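Local coordinates for solute-binding protein Csal_2479 (Chromohalobacter salexigens, PDB 4P1L) that binds D-glucuronate in vitro and probably hands it to a TRAP permease for transport into the cytoplasm, at residues F108-P111 with D112-Y115; P154-T157 with P158-E162; E244-E248 with K249-A253; K299-P302 with I303-F307. One frame throughout, in Å; residues are numbered along the deposited sequence.

The four contacts are local and follow one another along the chain of a periplasmic solute-binding protein. Contact 1 lies near the sugar: the side chain of Met114 is about 11 Å from the bound glucuronate and about 8 Å from that of Glu234, a ligand-binding residue. In contact 2 the side chain of Val161 is about 12 Å from that of Arg167, another ligand-binding residue. Contacts 3 and 4 lie away from the pocket. Contacts 2 and 4 touch, Pro158 CB packing on Lys299 CD at 3.7 Å. Contacts 2 and 3 are on opposite sides of the chain's centre, with centres 51 Å apart. Contacts 1 and 3 both cap helix starts with a serine.

Contact 1 of 4, residues F108-P111 with D112-Y115; sequences FKSP and DDMY
Phe108 and Met114, a selenomethionine, form the tightly packed apolar part of this contact. Met114 CB sits over one face of the Phe108 ring, 3.8 Å from its centroid and 13° off the ring normal. This is a CH-pi contact. Met114 CA touches the same face at Phe108 CD1 (3.7 Å). Met114 CG turns anti to its own N (chi1 175°), which carries it across the ring towards Phe108 CE2. Leu102 also packs on Phe108, and Ile231 and Pro233 on Met114. With an alanine in place of the phenylalanine, the CB and CG of Met114 would probably lose the surface they rest on, leaving a gap under the first turn.

A tight polar part adjoins it. Ser110 is the N-cap of helix 111-118. Ser110 OG accepts from Asp113 N at 3.3 Å and donates to Asp113 OD2 at 2.7 Å. That oxygen is met from above the carboxylate plane. Asp113 OD1 forms a salt bridge with Arg116. Met114 N hydrogen-bonds to Ser110 O (3.1 Å) and Tyr115 N to Pro111 O (2.9 Å).

The loose solvent side is Lys109, whose chain leads away beyond CB, and the exposed Asp112.

The Ser110 hydroxyl thus serves a backbone N-H and a carboxylate at once. The negative charge of Asp113 near the helix start probably suits the helix dipole.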
loop_
_atom_site.group_PDB
_atom_site.type_symbol
_atom_site.label_atom_id
_atom_site.label_comp_id
_atom_site.label_asym_id
_atom_site.label_seq_id
_atom_site.Cartn_x
_atom_site.Cartn_y
_atom_site.Cartn_z
ATOM N N PHE A 108 12.621 2.515 -2.187
ATOM C CA PHE A 108 12.843 1.303 -2.986
ATOM C C PHE A 108 13.060 1.680 -4.457
ATOM O O PHE A 108 12.377 2.558 -4.974
ATOM C CB PHE A 108 11.647 0.339 -2.895
ATOM C CG PHE A 108 11.431 -0.241 -1.525
ATOM C CD1 PHE A 108 12.368 -1.104 -0.970
ATOM C CD2 PHE A 108 10.322 0.109 -0.782
ATOM C CE1 PHE A 108 12.184 -1.626 0.284
ATOM C CE2 PHE A 108 10.132 -0.406 0.473
ATOM C CZ PHE A 108 11.080 -1.267 1.012
ATOM N N LYS A 109 14.004 1.005 -5.128
ATOM C CA LYS A 109 14.304 1.270 -6.528
ATOM C C LYS A 109 13.268 0.604 -7.455
ATOM O O LYS A 109 13.012 1.077 -8.567
ATOM C CB LYS A 109 15.711 0.753 -6.870
ATOM C CG LYS A 109 16.840 1.536 -6.222
ATOM C CD LYS A 109 18.215 1.047 -6.669
ATOM C CE LYS A 109 19.336 1.848 -5.989
ATOM N NZ LYS A 109 20.697 1.374 -6.422
ATOM N N SER A 110 12.693 -0.502 -7.005
ATOM C CA SER A 110 11.686 -1.198 -7.792
ATOM C C SER A 110 10.871 -2.119 -6.896
ATOM O O SER A 110 11.288 -2.438 -5.778
ATOM C CB SER A 110 12.353 -2.031 -8.900
ATOM O OG SER A 110 13.122 -3.079 -8.355
ATOM N N PRO A 111 9.716 -2.581 -7.390
ATOM C CA PRO A 111 8.962 -3.540 -6.577
ATOM C C PRO A 111 9.751 -4.820 -6.324
ATOM O O PRO A 111 9.621 -5.446 -5.255
ATOM C CB PRO A 111 7.714 -3.808 -7.421
ATOM C CG PRO A 111 7.499 -2.493 -8.145
ATOM C CD PRO A 111 8.918 -2.029 -8.495
ATOM N N ASP A 112 10.591 -5.212 -7.275
ATOM C CA ASP A 112 11.334 -6.459 -7.092
ATOM C C ASP A 112 12.344 -6.314 -5.945
ATOM O O ASP A 112 12.580 -7.269 -5.174
ATOM C CB ASP A 112 12.034 -6.886 -8.380
ATOM C CG ASP A 112 11.085 -7.567 -9.357
ATOM O OD1 ASP A 112 10.111 -8.194 -8.889
ATOM O OD2 ASP A 112 11.303 -7.456 -10.577
ATOM N N ASP A 113 12.945 -5.131 -5.830
ATOM C CA ASP A 113 13.844 -4.872 -4.713
ATOM C C ASP A 113 13.040 -4.935 -3.413
ATOM O O ASP A 113 13.491 -5.479 -2.397
ATOM C CB ASP A 113 14.499 -3.490 -4.825
ATOM C CG ASP A 113 15.593 -3.433 -5.892
ATOM O OD1 ASP A 113 16.688 -3.972 -5.669
ATOM O OD2 ASP A 113 15.361 -2.821 -6.949
HETATM N N MSE A 114 11.843 -4.374 -3.437
HETATM C CA MSE A 114 11.020 -4.351 -2.229
HETATM C C MSE A 114 10.667 -5.770 -1.780
HETATM O O MSE A 114 10.790 -6.104 -0.587
HETATM C CB MSE A 114 9.772 -3.488 -2.451
HETATM C CG MSE A 114 8.784 -3.479 -1.310
HETATM SE SE MSE A 114 7.551 -5.014 -1.306
HETATM C CE MSE A 114 6.699 -4.684 -3.033
ATOM N N TYR A 115 10.283 -6.632 -2.721
ATOM C CA TYR A 115 9.977 -8.026 -2.378
ATOM C C TYR A 115 11.149 -8.760 -1.733
ATOM O O TYR A 115 10.991 -9.440 -0.704
ATOM C CB TYR A 115 9.553 -8.820 -3.614
ATOM C CG TYR A 115 8.201 -8.490 -4.194
ATOM C CD1 TYR A 115 7.087 -8.270 -3.384
ATOM C CD2 TYR A 115 8.022 -8.435 -5.565
ATOM C CE1 TYR A 115 5.856 -7.978 -3.925
ATOM C CE2 TYR A 115 6.771 -8.163 -6.111
ATOM C CZ TYR A 115 5.704 -7.938 -5.281
ATOM O OH TYR A 115 4.482 -7.657 -5.822
#

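Contact 2 of 4, residues P154-T157 with P158-E162; sequences PVET and PDDVE
Pro158 follows Thr157 and begins a 3-10 segment, its ring packing on Phe296 of helix 293-298. Asp159 is exposed and approaches Thr157 OG1 loosely through its CB.

Asp160 carries the contact. Its CB points toward the first segment and rests near Val155 CA. CG lies anti to the carbonyl carbon (chi1 -65°), bringing OD2 to the backbone N-H groups of Glu156 and Thr157. Glu156 N hydrogen-bonds to the anti lone pair of Asp160 OD2 at 2.8 Å. Thr157 N reaches Asp160 OD2 at 3.1 Å, from above the carboxylate plane and 41° out of it. A water also donates to this oxygen and hydrogen-bonds to Thr157 OG1, at 3.0 Å from Asp160 OD2. Three hydrogen bonds therefore grip one oxygen and hold the carboxylate against rotation.

The motif is a short 3-10 segment, 158-161, in the loop between strands 146-150 and 165-168. Asp160 N closes its first turn on Thr157 O at 3.0 Å, approaching from well above the carbonyl plane. Val161 N then hydrogen-bonds back to Pro158 O.

Val161 is buried. Its CG2 meets Val155 CG1 at 3.9 Å, the two side chains crossing at a slant. Val155 reaches Phe296 as well, while its backbone N and O hydrogen-bond to Ser225 OG and Asn288 ND2.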
loop_
_atom_site.group_PDB
_atom_site.type_symbol
_atom_site.label_atom_id
_atom_site.label_comp_id
_atom_site.label_asym_id
_atom_site.label_seq_id
_atom_site.Cartn_x
_atom_site.Cartn_y
_atom_site.Cartn_z
ATOM N N PRO A 154 0.149 16.863 -18.434
ATOM C CA PRO A 154 1.205 15.914 -18.095
ATOM C C PRO A 154 2.167 16.555 -17.114
ATOM O O PRO A 154 2.470 17.748 -17.221
ATOM C CB PRO A 154 1.905 15.646 -19.433
ATOM C CG PRO A 154 0.925 16.110 -20.492
ATOM C CD PRO A 154 0.141 17.206 -19.871
ATOM N N VAL A 155 2.640 15.770 -16.167
ATOM C CA VAL A 155 3.733 16.201 -15.299
ATOM C C VAL A 155 5.053 15.662 -15.830
ATOM O O VAL A 155 5.237 14.452 -15.942
ATOM C CB VAL A 155 3.523 15.712 -13.845
ATOM C CG1 VAL A 155 4.801 15.918 -13.027
ATOM C CG2 VAL A 155 2.364 16.440 -13.223
ATOM N N GLU A 156 5.951 16.568 -16.191
ATOM C CA GLU A 156 7.218 16.205 -16.796
ATOM C C GLU A 156 8.337 16.411 -15.819
ATOM O O GLU A 156 9.256 15.600 -15.759
ATOM C CB GLU A 156 7.513 17.053 -18.050
ATOM C CG GLU A 156 6.502 16.942 -19.177
ATOM C CD GLU A 156 6.557 15.618 -19.938
ATOM O OE1 GLU A 156 7.069 14.608 -19.381
ATOM O OE2 GLU A 156 6.098 15.610 -21.119
ATOM N N THR A 157 8.253 17.503 -15.056
ATOM C CA THR A 157 9.251 17.852 -14.060
ATOM C C THR A 157 8.557 18.243 -12.768
ATOM O O THR A 157 7.350 18.468 -12.738
ATOM C CB THR A 157 10.106 19.045 -14.515
ATOM O OG1 THR A 157 9.267 20.197 -14.635
ATOM C CG2 THR A 157 10.749 18.773 -15.852
ATOM N N PRO A 158 9.319 18.330 -11.679
ATOM C CA PRO A 158 8.665 18.726 -10.435
ATOM C C PRO A 158 7.874 20.040 -10.511
ATOM O O PRO A 158 6.802 20.147 -9.893
ATOM C CB PRO A 158 9.834 18.794 -9.451
ATOM C CG PRO A 158 10.778 17.739 -9.947
ATOM C CD PRO A 158 10.713 17.913 -11.458
ATOM N N ASP A 159 8.350 21.007 -11.275
ATOM C CA ASP A 159 7.638 22.276 -11.369
ATOM C C ASP A 159 6.241 22.158 -11.991
ATOM O O ASP A 159 5.399 23.005 -11.739
ATOM C CB ASP A 159 8.493 23.337 -12.085
ATOM C CG ASP A 159 9.597 23.896 -11.177
ATOM O OD1 ASP A 159 9.799 23.358 -10.059
ATOM O OD2 ASP A 159 10.269 24.870 -11.574
ATOM N N ASP A 160 5.977 21.094 -12.757
ATOM C CA ASP A 160 4.632 20.864 -13.278
ATOM C C ASP A 160 3.632 20.451 -12.182
ATOM O O ASP A 160 2.428 20.426 -12.426
ATOM C CB ASP A 160 4.636 19.811 -14.398
ATOM C CG ASP A 160 5.405 20.253 -15.621
ATOM O OD1 ASP A 160 5.358 21.451 -15.942
ATOM O OD2 ASP A 160 6.069 19.412 -16.256
ATOM N N VAL A 161 4.115 20.135 -10.985
ATOM C CA VAL A 161 3.200 19.811 -9.900
ATOM C C VAL A 161 2.624 21.111 -9.272
ATOM O O VAL A 161 1.608 21.056 -8.582
ATOM C CB VAL A 161 3.872 18.894 -8.845
ATOM C CG1 VAL A 161 2.872 18.450 -7.791
ATOM C CG2 VAL A 161 4.445 17.648 -9.535
ATOM N N GLU A 162 3.248 22.259 -9.542
ATOM C CA GLU A 162 2.781 23.541 -8.982
ATOM C C GLU A 162 1.335 23.782 -9.393
ATOM O O GLU A 162 0.979 23.547 -10.540
ATOM C CB GLU A 162 3.685 24.717 -9.408
ATOM C CG GLU A 162 5.071 24.626 -8.776
ATOM C CD GLU A 162 6.104 25.540 -9.404
ATOM O OE1 GLU A 162 5.759 26.349 -10.293
ATOM O OE2 GLU A 162 7.278 25.424 -9.001
HETATM O O HOH W 1 8.466 20.654 -17.579
#

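Contact 3 of 4, residues E244-E248 with K249-A253; sequences EELSE and KDRQA
Arg251 folds back over the turn before its helix and donates from NH2 to Leu246 O at 2.8 Å. The hydrogen bond is bent, with an N-H...O angle of 131°, and the nitrogen stands above the carbonyl plane. Water 2 lies at the edge of the guanidinium, accepting from Arg251 NH1 and donating to Leu246 O. Ser247 O sits over the centre of one guanidinium face. Leu246 CD1 lies on Arg251 CG at 3.9 Å, packing the aliphatic part of the arginine. A bend at chi3 (-74°) lays the group across the turn, and NH2 also donates to Trp243 O. A leucine here would probably leave Leu246 O without its charged donor and the turn less firmly tied to the helix.

Further out, Ser247 is the N-cap. Ser247 OG accepts from Asp250 N at 2.9 Å. Arg251 N donates to Ser247 O at 3.1 Å. Water 3 accepts from Ser247 N and donates to Asp250 OD2. Asp250 OD1 forms a salt bridge with Arg56.

The contact joins the end of short helix 240-245 to the start of long helix 248-282. Leu246 and Asp250 face the loop between helix 37-52 and strand 59-62, touching Val57 and Thr53.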
loop_
_atom_site.group_PDB
_atom_site.type_symbol
_atom_site.label_atom_id
_atom_site.label_comp_id
_atom_site.label_asym_id
_atom_site.label_seq_id
_atom_site.Cartn_x
_atom_site.Cartn_y
_atom_site.Cartn_z
ATOM N N GLU A 244 -3.222 -15.774 19.115
ATOM C CA GLU A 244 -2.816 -16.470 20.327
ATOM C C GLU A 244 -3.816 -17.532 20.773
ATOM O O GLU A 244 -3.436 -18.505 21.423
ATOM C CB GLU A 244 -2.593 -15.461 21.448
ATOM C CG GLU A 244 -1.371 -14.597 21.193
ATOM C CD GLU A 244 -1.057 -13.663 22.343
ATOM O OE1 GLU A 244 -1.987 -13.282 23.098
ATOM O OE2 GLU A 244 0.137 -13.317 22.475
ATOM N N GLU A 245 -5.087 -17.353 20.412
ATOM C CA GLU A 245 -6.131 -18.294 20.829
ATOM C C GLU A 245 -5.960 -19.656 20.175
ATOM O O GLU A 245 -6.432 -20.652 20.699
ATOM C CB GLU A 245 -7.507 -17.761 20.451
ATOM C CG GLU A 245 -8.003 -16.638 21.313
ATOM C CD GLU A 245 -9.274 -16.028 20.760
ATOM O OE1 GLU A 245 -9.464 -16.040 19.515
ATOM O OE2 GLU A 245 -10.085 -15.537 21.574
ATOM N N LEU A 246 -5.290 -19.693 19.027
ATOM C CA LEU A 246 -5.206 -20.903 18.214
ATOM C C LEU A 246 -4.298 -21.970 18.839
ATOM O O LEU A 246 -3.523 -21.681 19.737
ATOM C CB LEU A 246 -4.642 -20.559 16.843
ATOM C CG LEU A 246 -5.410 -19.542 15.984
ATOM C CD1 LEU A 246 -4.566 -19.177 14.757
ATOM C CD2 LEU A 246 -6.750 -20.108 15.578
ATOM N N SER A 247 -4.399 -23.200 18.340
ATOM C CA SER A 247 -3.365 -24.211 18.575
ATOM C C SER A 247 -2.088 -23.833 17.824
ATOM O O SER A 247 -2.115 -23.064 16.828
ATOM C CB SER A 247 -3.836 -25.576 18.078
ATOM O OG SER A 247 -3.927 -25.565 16.650
ATOM N N GLU A 248 -0.972 -24.376 18.297
ATOM C CA GLU A 248 0.321 -24.185 17.635
ATOM C C GLU A 248 0.267 -24.776 16.224
ATOM O O GLU A 248 0.807 -24.203 15.274
ATOM C CB GLU A 248 1.438 -24.845 18.461
ATOM C CG GLU A 248 2.859 -24.539 17.990
ATOM C CD GLU A 248 3.346 -25.496 16.918
ATOM O OE1 GLU A 248 3.032 -26.706 17.002
ATOM O OE2 GLU A 248 4.043 -25.033 15.984
ATOM N N LYS A 249 -0.398 -25.921 16.073
ATOM C CA LYS A 249 -0.472 -26.553 14.758
ATOM C C LYS A 249 -1.266 -25.678 13.781
ATOM O O LYS A 249 -0.884 -25.510 12.629
ATOM C CB LYS A 249 -1.094 -27.954 14.840
ATOM C CG LYS A 249 -1.024 -28.716 13.527
ATOM C CD LYS A 249 -1.772 -30.040 13.597
ATOM C CE LYS A 249 -3.223 -29.826 14.026
ATOM N NZ LYS A 249 -4.156 -30.831 13.445
ATOM N N ASP A 250 -2.367 -25.104 14.241
ATOM C CA ASP A 250 -3.150 -24.247 13.352
ATOM C C ASP A 250 -2.402 -22.956 12.967
ATOM O O ASP A 250 -2.514 -22.486 11.820
ATOM C CB ASP A 250 -4.523 -23.938 13.957
ATOM C CG ASP A 250 -5.507 -25.091 13.797
ATOM O OD1 ASP A 250 -5.170 -26.095 13.119
ATOM O OD2 ASP A 250 -6.629 -24.982 14.349
ATOM N N ARG A 251 -1.640 -22.371 13.894
ATOM C CA ARG A 251 -0.807 -21.214 13.535
ATOM C C ARG A 251 0.152 -21.583 12.405
ATOM O O ARG A 251 0.319 -20.834 11.453
ATOM C CB ARG A 251 -0.006 -20.682 14.736
ATOM C CG ARG A 251 -0.800 -19.773 15.694
ATOM C CD ARG A 251 0.099 -19.136 16.768
ATOM N NE ARG A 251 0.493 -20.098 17.791
ATOM C CZ ARG A 251 -0.308 -20.480 18.786
ATOM N NH1 ARG A 251 0.106 -21.376 19.677
ATOM N NH2 ARG A 251 -1.532 -19.952 18.896
ATOM N N GLN A 252 0.800 -22.737 12.510
ATOM C CA GLN A 252 1.766 -23.130 11.479
ATOM C C GLN A 252 1.057 -23.275 10.124
ATOM O O GLN A 252 1.578 -22.848 9.075
ATOM C CB GLN A 252 2.497 -24.425 11.885
ATOM C CG GLN A 252 3.262 -25.103 10.744
ATOM C CD GLN A 252 4.000 -26.373 11.180
ATOM O OE1 GLN A 252 4.250 -26.599 12.368
ATOM N NE2 GLN A 252 4.348 -27.209 10.208
ATOM N N ALA A 253 -0.144 -23.846 10.151
ATOM C CA ALA A 253 -0.925 -24.041 8.937
ATOM C C ALA A 253 -1.378 -22.708 8.333
ATOM O O ALA A 253 -1.349 -22.527 7.110
ATOM C CB ALA A 253 -2.141 -24.946 9.214
HETATM O O HOH W 2 -1.684 -22.836 21.529
HETATM O O HOH W 3 -6.820 -23.802 16.854
#

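Contact 4 of 4, residues K299-P302 with I303-F307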
loop_
_atom_site.group_PDB
_atom_site.type_symbol
_atom_site.label_atom_id
_atom_site.label_comp_id
_atom_site.label_asym_id
_atom_site.label_seq_id
_atom_site.Cartn_x
_atom_site.Cartn_y
_atom_site.Cartn_z
ATOM N N LYS A 299 14.535 16.248 -4.679
ATOM C CA LYS A 299 13.724 17.159 -3.870
ATOM C C LYS A 299 13.241 16.557 -2.542
ATOM O O LYS A 299 12.722 17.283 -1.684
ATOM C CB LYS A 299 12.530 17.645 -4.683
ATOM C CG LYS A 299 12.916 18.690 -5.719
ATOM C CD LYS A 299 11.686 19.276 -6.339
ATOM C CE LYS A 299 11.861 20.752 -6.670
ATOM N NZ LYS A 299 12.931 20.953 -7.657
HETATM N N MSE A 300 13.369 15.238 -2.387
HETATM C CA MSE A 300 12.897 14.560 -1.185
HETATM C C MSE A 300 13.887 14.587 -0.011
HETATM O O MSE A 300 13.542 14.183 1.104
HETATM C CB MSE A 300 12.538 13.102 -1.486
HETATM C CG MSE A 300 11.623 12.930 -2.679
HETATM SE SE MSE A 300 9.814 13.688 -2.364
HETATM C CE MSE A 300 9.994 15.419 -3.166
ATOM N N GLN A 301 15.100 15.069 -0.245
ATOM C CA GLN A 301 16.143 15.054 0.787
ATOM C C GLN A 301 15.715 15.599 2.162
ATOM O O GLN A 301 16.017 14.985 3.200
ATOM C CB GLN A 301 17.389 15.804 0.294
ATOM C CG GLN A 301 18.613 15.587 1.193
ATOM C CD GLN A 301 19.070 14.139 1.196
ATOM O OE1 GLN A 301 19.338 13.554 0.146
ATOM N NE2 GLN A 301 19.139 13.545 2.381
ATOM N N PRO A 302 14.997 16.736 2.193
ATOM C CA PRO A 302 14.603 17.291 3.492
ATOM C C PRO A 302 13.701 16.348 4.258
ATOM O O PRO A 302 13.709 16.359 5.491
ATOM C CB PRO A 302 13.817 18.561 3.119
ATOM C CG PRO A 302 14.335 18.933 1.764
ATOM C CD PRO A 302 14.631 17.635 1.077
ATOM N N ILE A 303 12.922 15.543 3.533
ATOM C CA ILE A 303 12.039 14.566 4.158
ATOM C C ILE A 303 12.868 13.502 4.894
ATOM O O ILE A 303 12.591 13.139 6.049
ATOM C CB ILE A 303 11.081 13.941 3.118
ATOM C CG1 ILE A 303 10.228 15.056 2.498
ATOM C CG2 ILE A 303 10.192 12.931 3.769
ATOM C CD1 ILE A 303 9.226 14.566 1.429
ATOM N N TYR A 304 13.904 13.021 4.229
ATOM C CA TYR A 304 14.767 12.012 4.822
ATOM C C TYR A 304 15.532 12.604 6.008
ATOM O O TYR A 304 15.627 11.977 7.058
ATOM C CB TYR A 304 15.752 11.468 3.781
ATOM C CG TYR A 304 15.201 10.411 2.834
ATOM C CD1 TYR A 304 14.336 10.732 1.800
ATOM C CD2 TYR A 304 15.589 9.087 2.968
ATOM C CE1 TYR A 304 13.863 9.743 0.920
ATOM C CE2 TYR A 304 15.123 8.100 2.110
ATOM C CZ TYR A 304 14.260 8.426 1.103
ATOM O OH TYR A 304 13.832 7.452 0.234
ATOM N N ASP A 305 16.084 13.809 5.831
ATOM C CA ASP A 305 16.850 14.457 6.892
ATOM C C ASP A 305 16.000 14.639 8.167
ATOM O O ASP A 305 16.453 14.342 9.296
ATOM C CB ASP A 305 17.363 15.835 6.442
ATOM C CG ASP A 305 18.389 15.771 5.328
ATOM O OD1 ASP A 305 18.908 14.690 4.998
ATOM O OD2 ASP A 305 18.676 16.851 4.770
ATOM N N GLN A 306 14.770 15.125 7.982
ATOM C CA GLN A 306 13.890 15.406 9.107
ATOM C C GLN A 306 13.515 14.086 9.765
ATOM O O GLN A 306 13.419 14.003 10.972
ATOM C CB GLN A 306 12.621 16.174 8.666
ATOM C CG GLN A 306 11.512 16.231 9.732
ATOM C CD GLN A 306 10.178 16.800 9.242
ATOM O OE1 GLN A 306 10.134 17.576 8.288
ATOM N NE2 GLN A 306 9.076 16.392 9.888
ATOM N N PHE A 307 13.295 13.056 8.948
ATOM C CA PHE A 307 12.875 11.768 9.456
ATOM C C PHE A 307 13.927 11.155 10.375
ATOM O O PHE A 307 13.606 10.716 11.476
ATOM C CB PHE A 307 12.518 10.790 8.340
ATOM C CG PHE A 307 11.946 9.506 8.864
ATOM C CD1 PHE A 307 10.593 9.432 9.177
ATOM C CD2 PHE A 307 12.765 8.403 9.113
ATOM C CE1 PHE A 307 10.044 8.263 9.697
ATOM C CE2 PHE A 307 12.223 7.221 9.624
ATOM C CZ PHE A 307 10.861 7.163 9.926
#
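The Tyr304 ring has Met300 O at its edge, near its plane, with Tyr304 CD1 3.6 Å from that oxygen. The Tyr304 hydroxyl is hydrogen-bonded to Pro105 O, and the ring touches Ile107. The amide of Gln301 and the carboxylate of Asp305 are the other flat pair, their planes 37° apart. Gln301 NE2 donates to Asp305 OD1 at 2.9 Å. The oxygen lies in the amide plane, but the nitrogen comes from above the carboxylate plane. The Gln301 chain leaves anti to its N (chi1 -168°) and then bends at chi2 (64°), which swings the amide over to Asp305.

Met300, a selenomethionine, lies beside Ile303 on the buried side. Both point the same way, and Met300 SE meets Ile303 CD1 at 3.9 Å. Ile303 packs further on Leu173 and Gln176 of helix 172-181, and Met300 on Glu180.

Met300 O takes two weak hydrogen bonds, from Ile303 N and Tyr304 N. Regular i to i+4 backbone hydrogen bonds follow, Asp305 N to Gln301 O at 2.9 Å and Gln306 N to Pro302 O at 3.0 Å. This is an alpha-helical stretch of helix 301-310, with an i to i+4 glutamine-aspartate side-chain hydrogen bond on one side and apolar packing on another.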